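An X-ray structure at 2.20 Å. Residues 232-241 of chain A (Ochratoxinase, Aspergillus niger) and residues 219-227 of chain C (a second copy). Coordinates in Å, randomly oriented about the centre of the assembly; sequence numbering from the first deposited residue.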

# COMPACT_ATOMS: atom_id res chain seq x y z
N VAL A 232 -8.72 27.65 -12.05
CA VAL A 232 -8.99 28.48 -13.24
C VAL A 232 -7.74 28.64 -14.11
O VAL A 232 -7.81 28.55 -15.33
N GLU A 233 -6.59 28.87 -13.47
CA GLU A 233 -5.31 29.02 -14.18
C GLU A 233 -4.91 27.73 -14.91
O GLU A 233 -4.41 27.77 -16.03
N GLU A 234 -5.09 26.60 -14.23
CA GLU A 234 -4.81 25.31 -14.84
C GLU A 234 -5.68 25.09 -16.06
O GLU A 234 -5.18 24.70 -17.10
N ALA A 235 -6.98 25.34 -15.94
CA ALA A 235 -7.89 25.19 -17.09
C ALA A 235 -7.49 26.10 -18.24
O ALA A 235 -7.35 25.66 -19.37
N ALA A 236 -7.24 27.37 -17.90
CA ALA A 236 -6.88 28.39 -18.86
C ALA A 236 -5.65 28.07 -19.68
O ALA A 236 -5.58 28.41 -20.85
N ARG A 237 -4.65 27.44 -19.07
CA ARG A 237 -3.41 27.12 -19.78
C ARG A 237 -3.62 26.13 -20.93
O ARG A 237 -2.88 26.14 -21.89
N GLN A 238 -4.68 25.33 -20.84
CA GLN A 238 -5.03 24.44 -21.90
C GLN A 238 -6.30 24.91 -22.64
O GLN A 238 -6.96 24.13 -23.33
N ASN A 239 -6.62 26.20 -22.51
CA ASN A 239 -7.76 26.78 -23.20
C ASN A 239 -9.10 26.20 -22.82
O ASN A 239 -9.99 26.03 -23.67
N ARG A 240 -9.24 25.88 -21.53
CA ARG A 240 -10.54 25.52 -20.98
C ARG A 240 -11.01 26.68 -20.06
O ARG A 240 -10.20 27.36 -19.46
N ILE A 241 -12.32 26.83 -19.95
CA ILE A 241 -12.89 27.64 -18.91
C ILE A 241 -13.48 26.74 -17.81
O ILE A 241 -13.58 25.52 -17.97
N ASN C 219 0.61 24.10 -29.07
CA ASN C 219 0.42 25.54 -28.91
C ASN C 219 0.27 25.99 -27.47
O ASN C 219 0.44 27.17 -27.19
N PHE C 220 -0.10 25.07 -26.57
CA PHE C 220 -0.38 25.42 -25.18
C PHE C 220 0.83 25.10 -24.29
O PHE C 220 1.54 24.12 -24.50
N ALA C 221 1.08 25.99 -23.35
CA ALA C 221 2.17 25.85 -22.41
C ALA C 221 1.88 24.70 -21.47
O ALA C 221 0.72 24.35 -21.29
N GLN C 222 2.93 24.12 -20.89
CA GLN C 222 2.79 23.05 -19.90
C GLN C 222 3.65 23.33 -18.66
O GLN C 222 4.71 23.95 -18.76
N PHE C 223 3.16 22.87 -17.50
CA PHE C 223 3.60 23.33 -16.17
C PHE C 223 3.17 24.77 -15.93
O PHE C 223 3.01 25.55 -16.89
N SER C 224 2.95 25.13 -14.67
CA SER C 224 2.70 26.54 -14.30
C SER C 224 4.03 27.27 -14.27
O SER C 224 5.06 26.63 -14.09
N PRO C 225 4.01 28.62 -14.40
CA PRO C 225 5.23 29.40 -14.20
C PRO C 225 5.84 29.17 -12.81
O PRO C 225 7.04 29.13 -12.70
N GLU C 226 5.02 28.96 -11.78
CA GLU C 226 5.51 28.65 -10.44
C GLU C 226 6.35 27.33 -10.42
O GLU C 226 7.42 27.28 -9.82
N GLU C 227 5.84 26.28 -11.07
CA GLU C 227 6.58 25.03 -11.12
C GLU C 227 7.86 25.20 -11.91
O GLU C 227 8.92 24.72 -11.49

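How do two acidic side chains come to face each other where the helix of chain A begins this contact? Val232(A) lies out of reach, so the contact starts with Glu233(A), whose CA-to-CB bond points toward chain C and whose m, t rotamer extends the carboxylate to the acid of Glu226(C). OE1 of Glu233(A) and OE2 of Glu226(C) stand 4.2 Å apart, an approach of like charges bridged by water 1, which donates to Glu233(A) OE1 at 2.7 Å and to Glu226(C) OE2 at 3.0 Å. Glu234(A) starts sideways, but its m, m rotamer brings Glu234(A) OE2 within 4.3 Å of Ser224(C) CB.

What does Arg237(A) touch as it reaches along chain C? Ala235(A) and Ala236(A) make no contact, whereas Arg237(A) has the largest covered area of either stretch. Its CA-to-CB bond points sideways, and a t, t, p rotamer carries the chain across: Arg237(A) CG lies 4.0 Å from Ala221(C) CB, and Arg237(A) NH1 3.7 Å from Ser224(C) CB. The guanidinium lays one face against Ser224(C) CA and Phe223(C) O. Arg237(A) NE is 3.2 Å from Phe223(C) O, yet the angle is too poor for a hydrogen bond. The charge is met within chain A, where Arg237(A) NH2 forms a salt bridge, with a weak hydrogen bond, to Glu234(A) OE2 at 2.6 Å. Ser224(C), with a p rotamer, caps its own helix: Glu227(C) N donates to Ser224(C) OG at 3.0 Å.

Where do the two stretches bond directly? Gln238(A) points away at CB, but its m, m rotamer folds the amide back, and Gln238(A) NE2 donates to Ala221(C) O at 2.9 Å, the one direct hydrogen bond across the stretches. Gln238(A) OE1 lies 3.5 Å from Phe220(C) CB and accepts from water 3 at 2.7 Å; that water in turn accepts from Gln222(C) NE2 at 3.3 Å. Water 2 makes a backbone bridge nearby, donating to Arg237(A) O at 2.7 Å and accepting from Ala221(C) N at 2.9 Å.

What receives the ring of Phe220(C)? This side chain, chi1 m, points toward chain A and packs where the helix has given way to loop. Phe220(C) CE2 lies 3.4 Å from Gln238(A) O, and Phe220(C) CZ 3.6 Å from Asn239(A) CB; Asn239(A), chi1 -101° and between wells, also points toward chain C. Arg240(A), m, p, t, starts sideways, and Arg240(A) NH1 comes within 4.3 Å of Phe220(C) CE2 while donating to Gln238(A) O at 2.8 Å. Ile241(A) lies beyond reach.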

# COMPACT_ATOMS: atom_id res chain seq x y z
CB VAL A 232 -9.59 29.85 -12.83
CG1 VAL A 232 -9.59 30.83 -14.01
CG2 VAL A 232 -11.01 29.66 -12.32
CB GLU A 233 -4.21 29.43 -13.21
CG GLU A 233 -4.32 30.86 -12.75
CD GLU A 233 -3.46 31.16 -11.52
OE1 GLU A 233 -2.94 30.19 -10.91
OE2 GLU A 233 -3.31 32.36 -11.17
CB GLU A 234 -5.02 24.17 -13.85
CG GLU A 234 -3.93 24.05 -12.81
CD GLU A 234 -2.59 23.75 -13.40
OE1 GLU A 234 -2.56 22.95 -14.36
OE2 GLU A 234 -1.58 24.29 -12.91
CB ALA A 235 -9.31 25.47 -16.68
CB ALA A 236 -6.71 29.71 -18.15
CB ARG A 237 -2.35 26.64 -18.81
CG ARG A 237 -0.93 26.71 -19.34
CD ARG A 237 0.04 26.93 -18.22
NE ARG A 237 -0.20 25.93 -17.22
CZ ARG A 237 -0.51 26.14 -15.95
NH1 ARG A 237 -0.56 27.36 -15.39
NH2 ARG A 237 -0.75 25.08 -15.21
CB GLN A 238 -5.23 23.00 -21.35
CG GLN A 238 -4.05 22.45 -20.57
CD GLN A 238 -2.77 22.49 -21.37
OE1 GLN A 238 -2.74 22.14 -22.55
NE2 GLN A 238 -1.70 22.87 -20.72
CB ASN A 239 -7.57 26.75 -24.73
CG ASN A 239 -7.14 28.10 -25.28
OD1 ASN A 239 -6.45 28.87 -24.61
ND2 ASN A 239 -7.48 28.36 -26.51
CB ARG A 240 -10.47 24.26 -20.19
CG ARG A 240 -10.62 22.99 -20.99
CD ARG A 240 -9.50 22.76 -21.98
NE ARG A 240 -9.55 21.39 -22.46
CZ ARG A 240 -8.70 20.85 -23.33
NH1 ARG A 240 -7.72 21.54 -23.86
NH2 ARG A 240 -8.85 19.57 -23.63
CB ILE A 241 -13.96 28.56 -19.45
CG1 ILE A 241 -15.10 27.76 -20.08
CG2 ILE A 241 -13.33 29.55 -20.44
CD1 ILE A 241 -16.40 28.52 -20.15
CB ASN C 219 -0.82 26.01 -29.69
CG ASN C 219 -0.65 25.87 -31.19
OD1 ASN C 219 0.45 26.01 -31.72
ND2 ASN C 219 -1.72 25.57 -31.86
CB PHE C 220 -1.59 24.67 -24.65
CG PHE C 220 -2.84 24.84 -25.46
CD1 PHE C 220 -3.04 25.97 -26.26
CD2 PHE C 220 -3.84 23.88 -25.40
CE1 PHE C 220 -4.21 26.11 -26.98
CE2 PHE C 220 -5.02 24.03 -26.12
CZ PHE C 220 -5.20 25.14 -26.90
CB ALA C 221 2.36 27.14 -21.63
CB GLN C 222 3.17 21.72 -20.50
CG GLN C 222 2.13 21.16 -21.43
CD GLN C 222 2.47 19.78 -21.91
OE1 GLN C 222 3.43 19.14 -21.45
NE2 GLN C 222 1.64 19.27 -22.80
CB PHE C 223 5.12 23.20 -15.95
CG PHE C 223 5.59 21.82 -15.63
CD1 PHE C 223 5.14 21.17 -14.48
CD2 PHE C 223 6.48 21.16 -16.45
CE1 PHE C 223 5.59 19.89 -14.17
CE2 PHE C 223 6.93 19.88 -16.15
CZ PHE C 223 6.48 19.26 -15.00
CB SER C 224 2.09 26.62 -12.92
OG SER C 224 3.01 26.15 -11.93
CB PRO C 225 4.75 30.85 -14.34
CG PRO C 225 3.55 30.77 -15.23
CD PRO C 225 2.90 29.45 -14.91
CB GLU C 226 4.35 28.50 -9.43
CG GLU C 226 3.41 29.69 -9.30
CD GLU C 226 2.23 29.67 -10.31
OE1 GLU C 226 2.45 29.69 -11.54
OE2 GLU C 226 1.06 29.66 -9.84
CB GLU C 227 5.75 23.91 -11.74
CG GLU C 227 4.67 23.38 -10.81
CD GLU C 227 3.53 22.75 -11.58
OE1 GLU C 227 2.81 23.50 -12.26
OE2 GLU C 227 3.34 21.50 -11.49
O HOH W 1 -0.99 28.39 -11.55
O HOH W 2 -0.94 27.87 -22.60
O HOH W 3 -0.77 21.09 -24.06